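Local coordinates for protein glutamate--tRNA ligase, cytoplasmic (Saccharomyces cerevisiae, PDB 2HRA) that attaches glutamate to tRNA(Glu) in two steps, by way of ATP-activated Glu-AMP, and is represented here by its N-terminal GST-fold domain, which binds the cofactor Arc1p, at residues Val32-Ile42 with Pro175-Leu184; Asp86-Val97 with Ile129-Ala138. One frame throughout, in Å; residues are numbered along the deposited sequence.

Contact 1 (Val32-Ile42 with Pro175-Leu184); sequences VAYAELIAARI and PIFGEAHDFL
The guanidinium of R41 has A180 over one face, its CA centred on the group, while two backbone carbonyls of 175-184 meet its edge in plane. R41 NE donates to I176 O at 2.8 Å, nearly straight at 167°. R41 NH2 reaches P175 O at 2.8 Å, more bent (141°). P175 O also takes the E179 N-H, from the opposite face of its plane. A bend at chi3 turns the arginine tip onto these carbonyls, and a water links NH2 to E179 OE1. R41 NH1 lies 3.5 Å from F183 CB. With an alanine here, I176 O and P175 O would lose their side-chain donors, and a gap would probably open between A180 and F183. Over the F177 ring, I38 CG2 makes a CH-pi contact, 3.7 Å from the centroid and almost on the ring normal. H181 presents its ring edge to Y34, with a weak ND1–OH hydrogen bond of 3.3 Å. L37 CD2 packs on A180 CB, and V32 CG1 meets L184 CD2 tip to tip. Helix segments 34-42 and 180-184 run at 96°, 10.8 Å apart. Helix 137-148 touches both through R147 and W143, strand 21-26 lies against L37 and L184, and helix 73-80 packs on A35 and A39.

Contact 2 (Asp86-Val97 with Ile129-Ala138); sequences DNGDKEQVAKWV and ILGGLKYSAA
I129 and L130 pack against W96 and V93 in the tight half of this contact, whereas D86, N87 and K134 form its polar, more open end. I129 CG2 stands over one face of the W96 indole, 3.5 Å from the centroid of the five-membered ring and 5° off its normal, a CH-pi contact. The W96 torsion, CG anti to the carbonyl carbon (chi1 -71°), lays the indole against that methyl. W96 CB lies 3.7 Å from A138 CB, a contact set by the backbones. L130 slides past the indole in the opposite direction and divides its two methyls: CD2 lies near Q92 CB and W96 CD1, while CD1 presses on V93 CG2 at 3.4 Å, closer than usual for two carbons. The other V93 branch, CG1, rests on A137 CB. G88 fits beneath L130 CD1 because it lacks a side chain; a CB would collide with that methyl and with V93 CG2, and its backbone angles alone call for glycine.

Toward solvent, contacts are fewer and polar. N87 ND2 donates to Y135 O at 3.0 Å, almost straight (166°), with the oxygen in the amide plane but the donor well above the carbonyl plane. K134 NZ forms a salt bridge with D86, using the syn lone pair of OD1 at 3.2 Å; both residues are exposed, so the pair is probably weakened by water. Both helix starts are capped: D89 OD1 accepts from Q92 N, and S136 OG from A138 N. Residues 129-133 belong to an Arc1p-interaction region. Around the contact, helix 109-122 packs on W96 and I129 through L119, helix 73-80 meets V97 and A137, and W167 of helix 162-172 touches I129.

How the contacts relate
The centres of contact 1 and contact 2 lie about 18 Å apart, and the two meet at Y135: its CE1 is 3.6 Å from I42 CD1 and its CZ is 3.7 Å from F177 CE1, with the Y135 and F177 rings edge-to-face. Along the chain, both segments of contact 2 fall between those of contact 1. Contact 1 joins helix 34-46, next to the three-stranded sheet, to the C-terminal helices; contact 2 joins two segments within the helical part. Helix 137-148 starts in contact 2 and runs on to pack against contact 1. Residues 129-133 and P175 fall in the two Arc1p-interaction regions, so parts of both lie within these contacts of the GST-like fold.

Contact 1 (Val32-Ile42 with Pro175-Leu184)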
# COMPACT_ATOMS: atom_id res chain seq x y z
N VAL A 32 -6.77 6.11 2.09
CA VAL A 32 -6.25 6.09 0.72
C VAL A 32 -5.62 4.74 0.37
O VAL A 32 -4.92 4.13 1.20
CB VAL A 32 -5.23 7.26 0.55
CG1 VAL A 32 -4.52 7.19 -0.83
CG2 VAL A 32 -5.93 8.61 0.74
N ALA A 33 -5.89 4.28 -0.85
CA ALA A 33 -5.49 2.96 -1.32
C ALA A 33 -4.01 2.91 -1.71
O ALA A 33 -3.65 2.58 -2.85
CB ALA A 33 -6.37 2.54 -2.49
N TYR A 34 -3.13 3.21 -0.76
CA TYR A 34 -1.70 3.25 -1.05
C TYR A 34 -1.19 1.88 -1.45
O TYR A 34 -0.40 1.75 -2.37
CB TYR A 34 -0.88 3.83 0.14
CG TYR A 34 -1.00 5.33 0.27
CD1 TYR A 34 -1.71 5.90 1.33
CD2 TYR A 34 -0.49 6.18 -0.69
CE1 TYR A 34 -1.84 7.26 1.44
CE2 TYR A 34 -0.63 7.58 -0.58
CZ TYR A 34 -1.30 8.09 0.47
OH TYR A 34 -1.47 9.47 0.61
N ALA A 35 -1.64 0.84 -0.77
CA ALA A 35 -1.13 -0.49 -1.04
C ALA A 35 -1.36 -0.89 -2.49
O ALA A 35 -0.48 -1.44 -3.15
CB ALA A 35 -1.77 -1.49 -0.12
N GLU A 36 -2.57 -0.59 -2.96
CA GLU A 36 -3.06 -0.87 -4.29
C GLU A 36 -2.27 -0.07 -5.28
O GLU A 36 -1.81 -0.61 -6.28
CB GLU A 36 -4.55 -0.52 -4.41
CG GLU A 36 -5.50 -1.45 -3.64
CD GLU A 36 -5.65 -1.09 -2.12
OE1 GLU A 36 -4.97 -0.19 -1.62
OE2 GLU A 36 -6.48 -1.73 -1.42
N LEU A 37 -2.10 1.22 -5.01
CA LEU A 37 -1.30 2.07 -5.88
C LEU A 37 0.15 1.60 -5.98
O LEU A 37 0.71 1.62 -7.08
CB LEU A 37 -1.36 3.53 -5.44
CG LEU A 37 -0.47 4.56 -6.17
CD1 LEU A 37 -0.88 4.84 -7.60
CD2 LEU A 37 -0.51 5.86 -5.36
N ILE A 38 0.76 1.20 -4.87
CA ILE A 38 2.17 0.79 -4.88
C ILE A 38 2.32 -0.54 -5.67
O ILE A 38 3.22 -0.73 -6.51
CB ILE A 38 2.76 0.74 -3.40
CG1 ILE A 38 2.84 2.16 -2.81
CG2 ILE A 38 4.18 0.20 -3.36
CD1 ILE A 38 3.13 2.21 -1.31
N ALA A 39 1.37 -1.44 -5.45
CA ALA A 39 1.31 -2.70 -6.19
C ALA A 39 1.39 -2.46 -7.70
O ALA A 39 2.09 -3.18 -8.42
CB ALA A 39 0.05 -3.48 -5.82
N ALA A 40 0.59 -1.48 -8.16
CA ALA A 40 0.50 -1.11 -9.57
C ALA A 40 1.79 -0.47 -10.02
O ALA A 40 2.24 -0.72 -11.10
CB ALA A 40 -0.68 -0.14 -9.79
N ARG A 41 2.40 0.34 -9.17
CA ARG A 41 3.71 0.91 -9.51
C ARG A 41 4.78 -0.15 -9.67
O ARG A 41 5.64 -0.05 -10.56
CB ARG A 41 4.11 1.97 -8.49
CG ARG A 41 3.18 3.16 -8.57
CD ARG A 41 3.16 4.02 -7.31
NE ARG A 41 4.45 4.65 -6.99
CZ ARG A 41 4.90 5.81 -7.47
NH1 ARG A 41 4.24 6.53 -8.39
NH2 ARG A 41 6.08 6.25 -7.07
N ILE A 42 4.72 -1.19 -8.83
CA ILE A 42 5.65 -2.30 -8.93
C ILE A 42 5.44 -3.04 -10.25
O ILE A 42 6.38 -3.34 -10.99
CB ILE A 42 5.53 -3.26 -7.70
CG1 ILE A 42 5.96 -2.51 -6.43
CG2 ILE A 42 6.37 -4.56 -7.95
CD1 ILE A 42 5.50 -3.15 -5.06
N PRO A 175 11.48 5.06 -4.29
CA PRO A 175 10.46 5.94 -4.89
C PRO A 175 9.13 5.25 -5.20
O PRO A 175 8.05 5.89 -5.14
CB PRO A 175 11.09 6.37 -6.21
CG PRO A 175 12.52 6.15 -6.07
CD PRO A 175 12.74 5.10 -5.04
N ILE A 176 9.20 3.99 -5.59
CA ILE A 176 8.01 3.19 -5.85
C ILE A 176 7.03 3.31 -4.70
O ILE A 176 5.82 3.39 -4.94
CB ILE A 176 8.33 1.71 -6.15
CG1 ILE A 176 8.76 1.56 -7.61
CG2 ILE A 176 7.11 0.82 -5.88
CD1 ILE A 176 9.62 0.34 -7.94
N PHE A 177 7.56 3.33 -3.47
CA PHE A 177 6.74 3.49 -2.23
C PHE A 177 6.69 4.95 -1.82
O PHE A 177 5.63 5.53 -1.68
CB PHE A 177 7.37 2.75 -1.05
CG PHE A 177 7.27 1.26 -1.14
CD1 PHE A 177 7.99 0.56 -2.11
CD2 PHE A 177 6.48 0.56 -0.26
CE1 PHE A 177 7.90 -0.81 -2.20
CE2 PHE A 177 6.38 -0.82 -0.33
CZ PHE A 177 7.09 -1.50 -1.30
N GLY A 178 7.86 5.53 -1.62
CA GLY A 178 7.98 6.84 -0.98
C GLY A 178 7.52 8.05 -1.79
O GLY A 178 7.31 9.12 -1.20
N GLU A 179 7.40 7.91 -3.12
CA GLU A 179 6.84 9.00 -3.94
C GLU A 179 5.38 8.73 -4.38
O GLU A 179 4.82 9.51 -5.16
CB GLU A 179 7.72 9.26 -5.17
CG GLU A 179 9.12 9.70 -4.80
CD GLU A 179 9.98 10.00 -6.00
OE1 GLU A 179 9.55 9.79 -7.15
OE2 GLU A 179 11.11 10.44 -5.78
N ALA A 180 4.76 7.66 -3.88
CA ALA A 180 3.39 7.35 -4.27
C ALA A 180 2.43 8.46 -3.83
O ALA A 180 1.55 8.86 -4.59
CB ALA A 180 2.95 5.99 -3.72
N HIS A 181 2.62 8.97 -2.63
CA HIS A 181 1.83 10.10 -2.15
C HIS A 181 1.98 11.33 -3.06
O HIS A 181 0.99 11.87 -3.54
CB HIS A 181 2.18 10.47 -0.72
CG HIS A 181 1.73 11.84 -0.34
ND1 HIS A 181 0.42 12.12 0.01
CD2 HIS A 181 2.39 13.02 -0.30
CE1 HIS A 181 0.31 13.41 0.27
NE2 HIS A 181 1.48 13.98 0.08
N ASP A 182 3.22 11.77 -3.28
CA ASP A 182 3.49 12.88 -4.22
C ASP A 182 2.93 12.64 -5.63
O ASP A 182 2.36 13.54 -6.23
CB ASP A 182 4.99 13.15 -4.32
CG ASP A 182 5.54 13.81 -3.06
OD1 ASP A 182 6.78 14.00 -2.99
OD2 ASP A 182 4.74 14.17 -2.16
N PHE A 183 3.07 11.41 -6.14
CA PHE A 183 2.45 11.06 -7.41
C PHE A 183 0.95 11.28 -7.38
O PHE A 183 0.36 11.83 -8.30
CB PHE A 183 2.69 9.60 -7.78
CG PHE A 183 1.81 9.13 -8.91
CD1 PHE A 183 2.14 9.44 -10.23
CD2 PHE A 183 0.64 8.45 -8.66
CE1 PHE A 183 1.31 9.04 -11.27
CE2 PHE A 183 -0.19 8.05 -9.71
CZ PHE A 183 0.15 8.35 -11.00
N LEU A 184 0.32 10.81 -6.32
CA LEU A 184 -1.12 10.93 -6.21
C LEU A 184 -1.56 12.39 -6.09
O LEU A 184 -2.50 12.83 -6.76
CB LEU A 184 -1.60 10.09 -5.02
CG LEU A 184 -3.10 9.95 -4.85
CD1 LEU A 184 -3.78 9.56 -6.14
CD2 LEU A 184 -3.35 8.92 -3.73
O HOH W 1 8.17 8.02 -8.51

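Contact 2 (Asp86-Val97 with Ile129-Ala138)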
# COMPACT_ATOMS: atom_id res chain seq x y z
N ASP A 86 5.63 -12.98 -7.14
CA ASP A 86 6.02 -14.38 -7.27
C ASP A 86 6.86 -14.90 -6.11
O ASP A 86 7.40 -15.99 -6.21
CB ASP A 86 6.84 -14.59 -8.57
CG ASP A 86 8.20 -13.89 -8.55
OD1 ASP A 86 8.54 -13.18 -7.57
OD2 ASP A 86 8.96 -14.06 -9.54
N ASN A 87 7.01 -14.10 -5.05
CA ASN A 87 7.81 -14.50 -3.88
C ASN A 87 6.99 -14.49 -2.60
O ASN A 87 6.26 -13.55 -2.31
CB ASN A 87 9.08 -13.64 -3.75
CG ASN A 87 8.80 -12.17 -3.44
OD1 ASN A 87 7.75 -11.61 -3.79
ND2 ASN A 87 9.75 -11.53 -2.78
N GLY A 88 7.12 -15.55 -1.82
CA GLY A 88 6.32 -15.74 -0.61
C GLY A 88 5.34 -16.90 -0.74
O GLY A 88 4.59 -17.01 -1.73
N ASP A 89 5.35 -17.80 0.25
CA ASP A 89 4.28 -18.78 0.38
C ASP A 89 3.00 -17.97 0.50
O ASP A 89 2.95 -16.98 1.24
CB ASP A 89 4.51 -19.73 1.58
CG ASP A 89 3.27 -19.93 2.44
OD1 ASP A 89 2.15 -19.99 1.90
OD2 ASP A 89 3.41 -20.03 3.68
N LYS A 90 1.99 -18.36 -0.27
CA LYS A 90 0.77 -17.58 -0.42
C LYS A 90 -0.04 -17.53 0.87
O LYS A 90 -0.66 -16.51 1.18
CB LYS A 90 -0.08 -18.11 -1.57
CG LYS A 90 0.53 -17.82 -2.95
CD LYS A 90 -0.39 -18.25 -4.08
CE LYS A 90 0.37 -18.91 -5.23
NZ LYS A 90 -0.50 -19.88 -5.99
N GLU A 91 -0.03 -18.64 1.62
CA GLU A 91 -0.63 -18.67 2.96
C GLU A 91 0.04 -17.60 3.85
O GLU A 91 -0.63 -16.82 4.53
CB GLU A 91 -0.48 -20.07 3.59
CG GLU A 91 -1.37 -20.32 4.82
CD GLU A 91 -0.77 -21.31 5.83
OE1 GLU A 91 -0.35 -22.41 5.41
OE2 GLU A 91 -0.75 -21.00 7.04
N GLN A 92 1.36 -17.55 3.82
CA GLN A 92 2.07 -16.59 4.66
C GLN A 92 1.88 -15.16 4.15
O GLN A 92 1.71 -14.25 4.95
CB GLN A 92 3.56 -16.95 4.83
CG GLN A 92 3.81 -18.01 5.94
CD GLN A 92 3.49 -17.50 7.33
OE1 GLN A 92 2.54 -17.94 7.96
NE2 GLN A 92 4.26 -16.53 7.79
N VAL A 93 1.85 -14.96 2.84
CA VAL A 93 1.55 -13.61 2.34
C VAL A 93 0.15 -13.15 2.75
O VAL A 93 -0.04 -12.02 3.23
CB VAL A 93 1.73 -13.51 0.82
CG1 VAL A 93 1.11 -12.22 0.32
CG2 VAL A 93 3.20 -13.60 0.48
N ALA A 94 -0.83 -14.04 2.60
CA ALA A 94 -2.21 -13.71 3.01
C ALA A 94 -2.34 -13.29 4.46
O ALA A 94 -3.11 -12.40 4.76
CB ALA A 94 -3.13 -14.87 2.72
N LYS A 95 -1.61 -13.92 5.38
CA LYS A 95 -1.67 -13.51 6.80
C LYS A 95 -1.29 -12.06 7.00
O LYS A 95 -1.86 -11.35 7.82
CB LYS A 95 -0.71 -14.31 7.67
CG LYS A 95 -0.97 -15.80 7.79
CD LYS A 95 -0.25 -16.41 9.00
CE LYS A 95 1.08 -15.67 9.42
NZ LYS A 95 0.92 -14.65 10.53
N TRP A 96 -0.26 -11.62 6.28
CA TRP A 96 0.27 -10.31 6.50
C TRP A 96 -0.52 -9.29 5.72
O TRP A 96 -0.70 -8.18 6.15
CB TRP A 96 1.77 -10.27 6.18
CG TRP A 96 2.54 -11.02 7.18
CD1 TRP A 96 3.04 -12.28 7.06
CD2 TRP A 96 2.87 -10.58 8.51
NE1 TRP A 96 3.66 -12.66 8.24
CE2 TRP A 96 3.57 -11.62 9.14
CE3 TRP A 96 2.65 -9.40 9.22
CZ2 TRP A 96 4.04 -11.53 10.45
CZ3 TRP A 96 3.10 -9.30 10.51
CH2 TRP A 96 3.79 -10.35 11.12
N VAL A 97 -1.00 -9.66 4.56
CA VAL A 97 -1.94 -8.81 3.83
C VAL A 97 -3.23 -8.63 4.62
O VAL A 97 -3.76 -7.53 4.67
CB VAL A 97 -2.26 -9.40 2.48
CG1 VAL A 97 -3.37 -8.58 1.83
CG2 VAL A 97 -0.97 -9.40 1.64
N ILE A 129 9.32 -8.65 5.54
CA ILE A 129 8.42 -9.41 6.41
C ILE A 129 8.58 -10.92 6.29
O ILE A 129 8.60 -11.63 7.31
CB ILE A 129 6.94 -8.99 6.21
CG1 ILE A 129 6.73 -7.61 6.87
CG2 ILE A 129 6.00 -10.05 6.82
CD1 ILE A 129 5.44 -6.83 6.45
N LEU A 130 8.78 -11.40 5.07
CA LEU A 130 8.90 -12.82 4.85
C LEU A 130 10.34 -13.27 4.69
O LEU A 130 10.58 -14.45 4.50
CB LEU A 130 8.06 -13.27 3.66
CG LEU A 130 6.56 -13.09 3.83
CD1 LEU A 130 5.87 -13.50 2.54
CD2 LEU A 130 6.05 -13.91 5.04
N GLY A 131 11.29 -12.35 4.81
CA GLY A 131 12.68 -12.73 4.98
C GLY A 131 13.41 -13.07 3.69
O GLY A 131 14.40 -13.80 3.73
N GLY A 132 12.94 -12.57 2.56
CA GLY A 132 13.68 -12.72 1.29
C GLY A 132 14.65 -11.57 1.03
O GLY A 132 14.73 -10.63 1.82
N LEU A 133 15.40 -11.66 -0.07
CA LEU A 133 16.24 -10.55 -0.52
C LEU A 133 15.38 -9.44 -1.08
O LEU A 133 15.73 -8.27 -0.98
CB LEU A 133 17.26 -11.00 -1.57
CG LEU A 133 18.42 -10.00 -1.81
CD1 LEU A 133 19.73 -10.72 -1.96
CD2 LEU A 133 18.20 -9.08 -3.01
N LYS A 134 14.22 -9.83 -1.61
CA LYS A 134 13.26 -8.99 -2.32
C LYS A 134 12.11 -8.74 -1.37
O LYS A 134 11.74 -9.63 -0.63
CB LYS A 134 12.66 -9.77 -3.52
CG LYS A 134 13.10 -9.36 -4.88
CD LYS A 134 12.96 -10.51 -5.89
CE LYS A 134 11.52 -10.98 -6.09
NZ LYS A 134 11.39 -11.75 -7.36
N TYR A 135 11.51 -7.55 -1.39
CA TYR A 135 10.23 -7.40 -0.67
C TYR A 135 9.15 -8.17 -1.40
O TYR A 135 9.30 -8.59 -2.57
CB TYR A 135 9.81 -5.94 -0.42
CG TYR A 135 9.68 -5.10 -1.68
CD1 TYR A 135 8.60 -5.27 -2.56
CD2 TYR A 135 10.63 -4.16 -2.00
CE1 TYR A 135 8.51 -4.53 -3.72
CE2 TYR A 135 10.53 -3.40 -3.17
CZ TYR A 135 9.48 -3.59 -4.02
OH TYR A 135 9.41 -2.85 -5.19
N SER A 136 8.07 -8.41 -0.69
CA SER A 136 6.92 -9.14 -1.22
C SER A 136 5.66 -8.31 -1.06
O SER A 136 5.66 -7.20 -0.52
CB SER A 136 6.77 -10.48 -0.48
OG SER A 136 6.28 -10.22 0.83
N ALA A 137 4.56 -8.89 -1.50
CA ALA A 137 3.23 -8.32 -1.36
C ALA A 137 2.91 -8.06 0.08
O ALA A 137 2.13 -7.16 0.40
CB ALA A 137 2.15 -9.28 -2.01
N ALA A 138 3.46 -8.87 0.98
CA ALA A 138 3.24 -8.64 2.41
C ALA A 138 3.73 -7.22 2.80
O ALA A 138 3.06 -6.48 3.53
CB ALA A 138 3.95 -9.75 3.24